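Local coordinates for protein vaginolysin (Gardnerella vaginalis, PDB 5IMY) that probably acts as a secreted pore-forming toxin that binds cholesterol in host membranes and lyses cells, like other cholesterol-dependent cytolysins, at residues F433-E446 and R456-R468. Numbering follows the deposited sequence.
Sequences FKGNVRNLRIKLVE and RTVYDRSDLPLVR
Leu466 reaches the start of segment 433-446, its CD1 4.5 Å from Phe433 CB and its CD2 near the type I turn that begins at Lys434 and Gly435. Asn439 and Asp463 sit side by side where both segments turn a corner. Their planes are 83° apart and the two OD1 atoms, both acceptors, only 2.9 Å from each other; Asn439 ND2 bonds instead to Asp399, and a water links Asn439 O, weakly, to Asp463 N. Next, Leu440 CB packs on Leu464 CD2 at 3.9 Å. Arg441 lays its guanidinium flat over Ser462 CB, which stands 3.4 Å above the plane, over its centre; an aromatic side chain of another protein chain also packs on this arginine. At Ile442 the strands pair antiparallel through two nearly straight bonds, Ile442 N to Arg461 O (3.0 Å) and Arg461 N to Ile442 O. With CG anti to the backbone N (chi1 -177°), Tyr459 meets Ile442 CB at its ring edge, in plane, and its CE2 lies 3.6 Å from Ile442 CG2; its OH bonds to Glu485. Lys443 runs CD past Asp460 OD2 (3.4 Å), makes a cation-pi contact with Tyr395 and gives an NZ hydrogen bond to a water. The pairing slips at Leu444, whose N makes weak bonds to the carbonyls of Tyr459 and Val458, then resumes as a single bridge, Glu446 N 2.7 Å from Arg456 O. Within this chain, strand 460-464 is outermost in a four-stranded antiparallel sheet of the C-terminal beta sandwich, beside 440-443. Opposite charges such as Glu446 and Arg456 may attract but form no directed bond, so register rests on the backbone bonds.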
loop_
_atom_site.group_PDB
_atom_site.type_symbol
_atom_site.label_atom_id
_atom_site.label_comp_id
_atom_site.label_asym_id
_atom_site.label_seq_id
_atom_site.Cartn_x
_atom_site.Cartn_y
_atom_site.Cartn_z
ATOM N N PHE A 433 15.073 0.583 16.036
ATOM C CA PHE A 433 14.639 0.831 14.669
ATOM C C PHE A 433 13.443 -0.046 14.345
ATOM O O PHE A 433 13.470 -1.255 14.596
ATOM C CB PHE A 433 15.766 0.553 13.669
ATOM C CG PHE A 433 16.860 1.573 13.692
ATOM C CD1 PHE A 433 16.648 2.841 13.180
ATOM C CD2 PHE A 433 18.103 1.267 14.218
ATOM C CE1 PHE A 433 17.652 3.785 13.197
ATOM C CE2 PHE A 433 19.113 2.209 14.236
ATOM C CZ PHE A 433 18.887 3.470 13.724
ATOM N N LYS A 434 12.400 0.564 13.790
ATOM C CA LYS A 434 11.321 -0.211 13.196
ATOM C C LYS A 434 11.895 -1.157 12.148
ATOM O O LYS A 434 12.827 -0.808 11.419
ATOM C CB LYS A 434 10.285 0.717 12.562
ATOM C CG LYS A 434 9.552 1.602 13.557
ATOM C CD LYS A 434 9.164 2.934 12.934
ATOM C CE LYS A 434 8.521 3.857 13.955
ATOM N NZ LYS A 434 8.852 5.287 13.702
ATOM N N GLY A 435 11.338 -2.364 12.080
ATOM C CA GLY A 435 11.843 -3.359 11.150
ATOM C C GLY A 435 11.671 -2.992 9.688
ATOM O O GLY A 435 12.239 -3.676 8.827
ATOM N N ASN A 436 10.917 -1.935 9.386
ATOM C CA ASN A 436 10.640 -1.551 8.007
ATOM C C ASN A 436 11.556 -0.453 7.484
ATOM O O ASN A 436 11.476 -0.123 6.296
ATOM C CB ASN A 436 9.178 -1.101 7.867
ATOM C CG ASN A 436 8.792 -0.034 8.874
ATOM O OD1 ASN A 436 9.641 0.710 9.367
ATOM N ND2 ASN A 436 7.503 0.043 9.187
ATOM N N VAL A 437 12.421 0.122 8.323
ATOM C CA VAL A 437 13.328 1.151 7.834
ATOM C C VAL A 437 14.281 0.531 6.818
ATOM O O VAL A 437 14.619 -0.656 6.889
ATOM C CB VAL A 437 14.110 1.823 8.978
ATOM C CG1 VAL A 437 13.171 2.292 10.083
ATOM C CG2 VAL A 437 15.161 0.893 9.539
ATOM N N ARG A 438 14.724 1.347 5.865
ATOM C CA ARG A 438 15.582 0.886 4.786
ATOM C C ARG A 438 16.792 1.802 4.660
ATOM O O ARG A 438 16.788 2.942 5.131
ATOM C CB ARG A 438 14.828 0.842 3.448
ATOM C CG ARG A 438 13.599 -0.061 3.441
ATOM C CD ARG A 438 12.940 -0.055 2.071
ATOM N NE ARG A 438 11.645 -0.738 2.059
ATOM C CZ ARG A 438 11.443 -1.992 1.655
ATOM N NH1 ARG A 438 12.450 -2.737 1.217
ATOM N NH2 ARG A 438 10.220 -2.505 1.687
ATOM N N ASN A 439 17.834 1.277 4.020
ATOM C CA ASN A 439 19.013 2.060 3.659
ATOM C C ASN A 439 19.596 2.783 4.873
ATOM O O ASN A 439 19.778 4.003 4.878
ATOM C CB ASN A 439 18.668 3.046 2.542
ATOM C CG ASN A 439 17.973 2.374 1.375
ATOM O OD1 ASN A 439 18.493 1.419 0.796
ATOM N ND2 ASN A 439 16.782 2.857 1.036
ATOM N N LEU A 440 19.893 2.012 5.914
ATOM C CA LEU A 440 20.519 2.565 7.106
ATOM C C LEU A 440 21.921 3.073 6.784
ATOM O O LEU A 440 22.678 2.431 6.051
ATOM C CB LEU A 440 20.576 1.506 8.210
ATOM C CG LEU A 440 21.006 1.965 9.606
ATOM C CD1 LEU A 440 19.930 2.815 10.267
ATOM C CD2 LEU A 440 21.341 0.763 10.474
ATOM N N ARG A 441 22.262 4.236 7.335
ATOM C CA ARG A 441 23.545 4.887 7.097
ATOM C C ARG A 441 24.201 5.208 8.431
ATOM O O ARG A 441 23.511 5.540 9.399
ATOM C CB ARG A 441 23.363 6.170 6.282
ATOM C CG ARG A 441 24.126 6.193 4.975
ATOM C CD ARG A 441 23.682 7.355 4.100
ATOM N NE ARG A 441 23.551 6.951 2.702
ATOM C CZ ARG A 441 24.539 6.974 1.813
ATOM N NH1 ARG A 441 25.751 7.386 2.161
ATOM N NH2 ARG A 441 24.313 6.583 0.566
ATOM N N ILE A 442 25.528 5.099 8.489
ATOM C CA ILE A 442 26.271 5.357 9.724
ATOM C C ILE A 442 27.636 5.936 9.372
ATOM O O ILE A 442 28.368 5.373 8.552
ATOM C CB ILE A 442 26.434 4.083 10.580
ATOM C CG1 ILE A 442 25.068 3.481 10.933
ATOM C CG2 ILE A 442 27.205 4.403 11.859
ATOM C CD1 ILE A 442 25.137 2.145 11.642
ATOM N N LYS A 443 27.979 7.060 10.006
ATOM C CA LYS A 443 29.285 7.693 9.862
ATOM C C LYS A 443 29.712 8.226 11.224
ATOM O O LYS A 443 28.874 8.714 11.989
ATOM C CB LYS A 443 29.240 8.828 8.824
ATOM C CG LYS A 443 30.603 9.278 8.314
ATOM C CD LYS A 443 30.469 10.259 7.152
ATOM C CE LYS A 443 30.531 11.706 7.619
ATOM N NZ LYS A 443 30.061 12.661 6.573
ATOM N N LEU A 444 31.011 8.136 11.528
ATOM C CA LEU A 444 31.514 8.438 12.867
ATOM C C LEU A 444 32.347 9.715 12.921
ATOM O O LEU A 444 31.967 10.653 13.620
ATOM C CB LEU A 444 32.326 7.245 13.397
ATOM C CG LEU A 444 33.012 7.400 14.757
ATOM C CD1 LEU A 444 32.089 8.014 15.778
ATOM C CD2 LEU A 444 33.503 6.056 15.262
ATOM N N VAL A 445 33.483 9.766 12.225
ATOM C CA VAL A 445 34.397 10.913 12.214
ATOM C C VAL A 445 34.843 11.306 13.623
ATOM O O VAL A 445 34.080 11.196 14.589
ATOM C CB VAL A 445 33.787 12.124 11.465
ATOM C CG1 VAL A 445 33.073 11.677 10.191
ATOM C CG2 VAL A 445 32.857 12.989 12.339
ATOM N N GLU A 446 36.087 11.779 13.743
ATOM C CA GLU A 446 36.681 12.135 15.026
ATOM C C GLU A 446 37.425 13.457 14.901
ATOM O O GLU A 446 37.967 13.781 13.842
ATOM C CB GLU A 446 37.653 11.054 15.518
ATOM C CG GLU A 446 38.847 10.819 14.591
ATOM C CD GLU A 446 40.161 10.688 15.337
ATOM O OE1 GLU A 446 40.295 11.279 16.431
ATOM O OE2 GLU A 446 41.064 9.995 14.826
ATOM N N ARG A 456 38.175 13.779 10.977
ATOM C CA ARG A 456 38.778 12.616 10.333
ATOM C C ARG A 456 37.792 11.456 10.375
ATOM O O ARG A 456 37.349 11.055 11.456
ATOM C CB ARG A 456 40.087 12.233 11.019
ATOM C CG ARG A 456 40.587 10.841 10.670
ATOM C CD ARG A 456 41.982 10.615 11.214
ATOM N NE ARG A 456 42.404 9.223 11.087
ATOM C CZ ARG A 456 43.628 8.786 11.362
ATOM N NH1 ARG A 456 44.563 9.632 11.776
ATOM N NH2 ARG A 456 43.921 7.501 11.218
ATOM N N THR A 457 37.474 10.903 9.207
ATOM C CA THR A 457 36.406 9.917 9.091
ATOM C C THR A 457 36.884 8.554 9.572
ATOM O O THR A 457 37.820 7.977 9.008
ATOM C CB THR A 457 35.915 9.825 7.647
ATOM O OG1 THR A 457 35.385 11.091 7.239
ATOM C CG2 THR A 457 34.827 8.758 7.516
ATOM N N VAL A 458 36.234 8.042 10.612
ATOM C CA VAL A 458 36.321 6.643 11.010
ATOM C C VAL A 458 35.009 5.984 10.611
ATOM O O VAL A 458 33.935 6.548 10.844
ATOM C CB VAL A 458 36.572 6.494 12.521
ATOM C CG1 VAL A 458 37.009 5.071 12.855
ATOM C CG2 VAL A 458 37.602 7.509 13.010
ATOM N N TYR A 459 35.092 4.814 9.981
ATOM C CA TYR A 459 33.901 4.020 9.694
ATOM C C TYR A 459 32.821 4.811 8.961
ATOM O O TYR A 459 32.062 5.559 9.584
ATOM C CB TYR A 459 33.329 3.461 11.000
ATOM C CG TYR A 459 32.133 2.560 10.807
ATOM C CD1 TYR A 459 32.286 1.185 10.715
ATOM C CD2 TYR A 459 30.850 3.084 10.716
ATOM C CE1 TYR A 459 31.198 0.356 10.539
ATOM C CE2 TYR A 459 29.756 2.266 10.537
ATOM C CZ TYR A 459 29.935 0.904 10.450
ATOM O OH TYR A 459 28.842 0.091 10.275
ATOM N N ASP A 460 32.730 4.640 7.644
ATOM C CA ASP A 460 31.653 5.221 6.844
ATOM C C ASP A 460 31.020 4.099 6.033
ATOM O O ASP A 460 31.655 3.555 5.123
ATOM C CB ASP A 460 32.174 6.330 5.929
ATOM C CG ASP A 460 31.057 7.099 5.247
ATOM O OD1 ASP A 460 29.891 6.661 5.331
ATOM O OD2 ASP A 460 31.347 8.140 4.621
ATOM N N ARG A 461 29.776 3.752 6.357
ATOM C CA ARG A 461 29.088 2.650 5.699
ATOM C C ARG A 461 27.639 3.027 5.429
ATOM O O ARG A 461 27.013 3.760 6.199
ATOM C CB ARG A 461 29.155 1.369 6.541
ATOM C CG ARG A 461 30.117 0.336 5.975
ATOM C CD ARG A 461 30.643 -0.616 7.036
ATOM N NE ARG A 461 29.803 -1.798 7.199
ATOM C CZ ARG A 461 29.794 -2.831 6.362
ATOM N NH1 ARG A 461 30.573 -2.828 5.286
ATOM N NH2 ARG A 461 29.001 -3.867 6.594
ATOM N N SER A 462 27.115 2.506 4.321
ATOM C CA SER A 462 25.776 2.833 3.853
ATOM C C SER A 462 25.101 1.568 3.342
ATOM O O SER A 462 25.718 0.503 3.245
ATOM C CB SER A 462 25.817 3.889 2.743
ATOM O OG SER A 462 26.535 3.410 1.620
ATOM N N ASP A 463 23.812 1.701 3.016
ATOM C CA ASP A 463 23.030 0.620 2.425
ATOM C C ASP A 463 23.304 -0.718 3.102
ATOM O O ASP A 463 23.410 -1.746 2.425
ATOM C CB ASP A 463 23.323 0.517 0.925
ATOM C CG ASP A 463 22.556 1.537 0.108
ATOM O OD1 ASP A 463 21.341 1.698 0.347
ATOM O OD2 ASP A 463 23.168 2.177 -0.773
ATOM N N LEU A 464 23.419 -0.723 4.465
ATOM C CA LEU A 464 23.757 -1.986 5.104
ATOM C C LEU A 464 22.526 -2.601 5.764
ATOM O O LEU A 464 21.682 -1.877 6.305
ATOM C CB LEU A 464 24.868 -1.799 6.140
ATOM C CG LEU A 464 24.593 -1.211 7.525
ATOM C CD1 LEU A 464 25.861 -1.325 8.359
ATOM C CD2 LEU A 464 24.143 0.236 7.463
ATOM N N PRO A 465 22.415 -3.930 5.731
ATOM C CA PRO A 465 21.157 -4.579 6.117
ATOM C C PRO A 465 20.765 -4.270 7.553
ATOM O O PRO A 465 21.577 -3.835 8.373
ATOM C CB PRO A 465 21.460 -6.071 5.935
ATOM C CG PRO A 465 22.941 -6.173 6.070
ATOM C CD PRO A 465 23.482 -4.911 5.472
ATOM N N LEU A 466 19.489 -4.509 7.851
ATOM C CA LEU A 466 18.958 -4.361 9.200
ATOM C C LEU A 466 18.973 -5.727 9.871
ATOM O O LEU A 466 18.221 -6.626 9.482
ATOM C CB LEU A 466 17.547 -3.783 9.186
ATOM C CG LEU A 466 17.263 -2.875 10.384
ATOM C CD1 LEU A 466 17.000 -1.486 9.881
ATOM C CD2 LEU A 466 16.103 -3.377 11.231
ATOM N N VAL A 467 19.826 -5.876 10.875
ATOM C CA VAL A 467 19.928 -7.105 11.626
ATOM C C VAL A 467 19.225 -6.922 12.966
ATOM O O VAL A 467 18.765 -5.837 13.311
ATOM C CB VAL A 467 21.400 -7.540 11.822
ATOM C CG1 VAL A 467 22.030 -7.896 10.485
ATOM C CG2 VAL A 467 22.198 -6.444 12.521
ATOM N N ARG A 468 19.134 -8.009 13.733
ATOM C CA ARG A 468 18.556 -7.927 15.070
ATOM C C ARG A 468 19.417 -7.074 15.991
ATOM O O ARG A 468 18.885 -6.365 16.851
ATOM C CB ARG A 468 18.366 -9.340 15.632
ATOM C CG ARG A 468 18.864 -9.585 17.059
ATOM C CD ARG A 468 17.957 -8.952 18.107
ATOM N NE ARG A 468 17.560 -9.927 19.120
ATOM C CZ ARG A 468 17.066 -9.618 20.313
ATOM N NH1 ARG A 468 16.909 -8.348 20.668
ATOM N NH2 ARG A 468 16.734 -10.581 21.162
HETATM O O HOH W 1 22.130 4.016 3.013
HETATM O O HOH W 2 32.650 12.219 5.407
#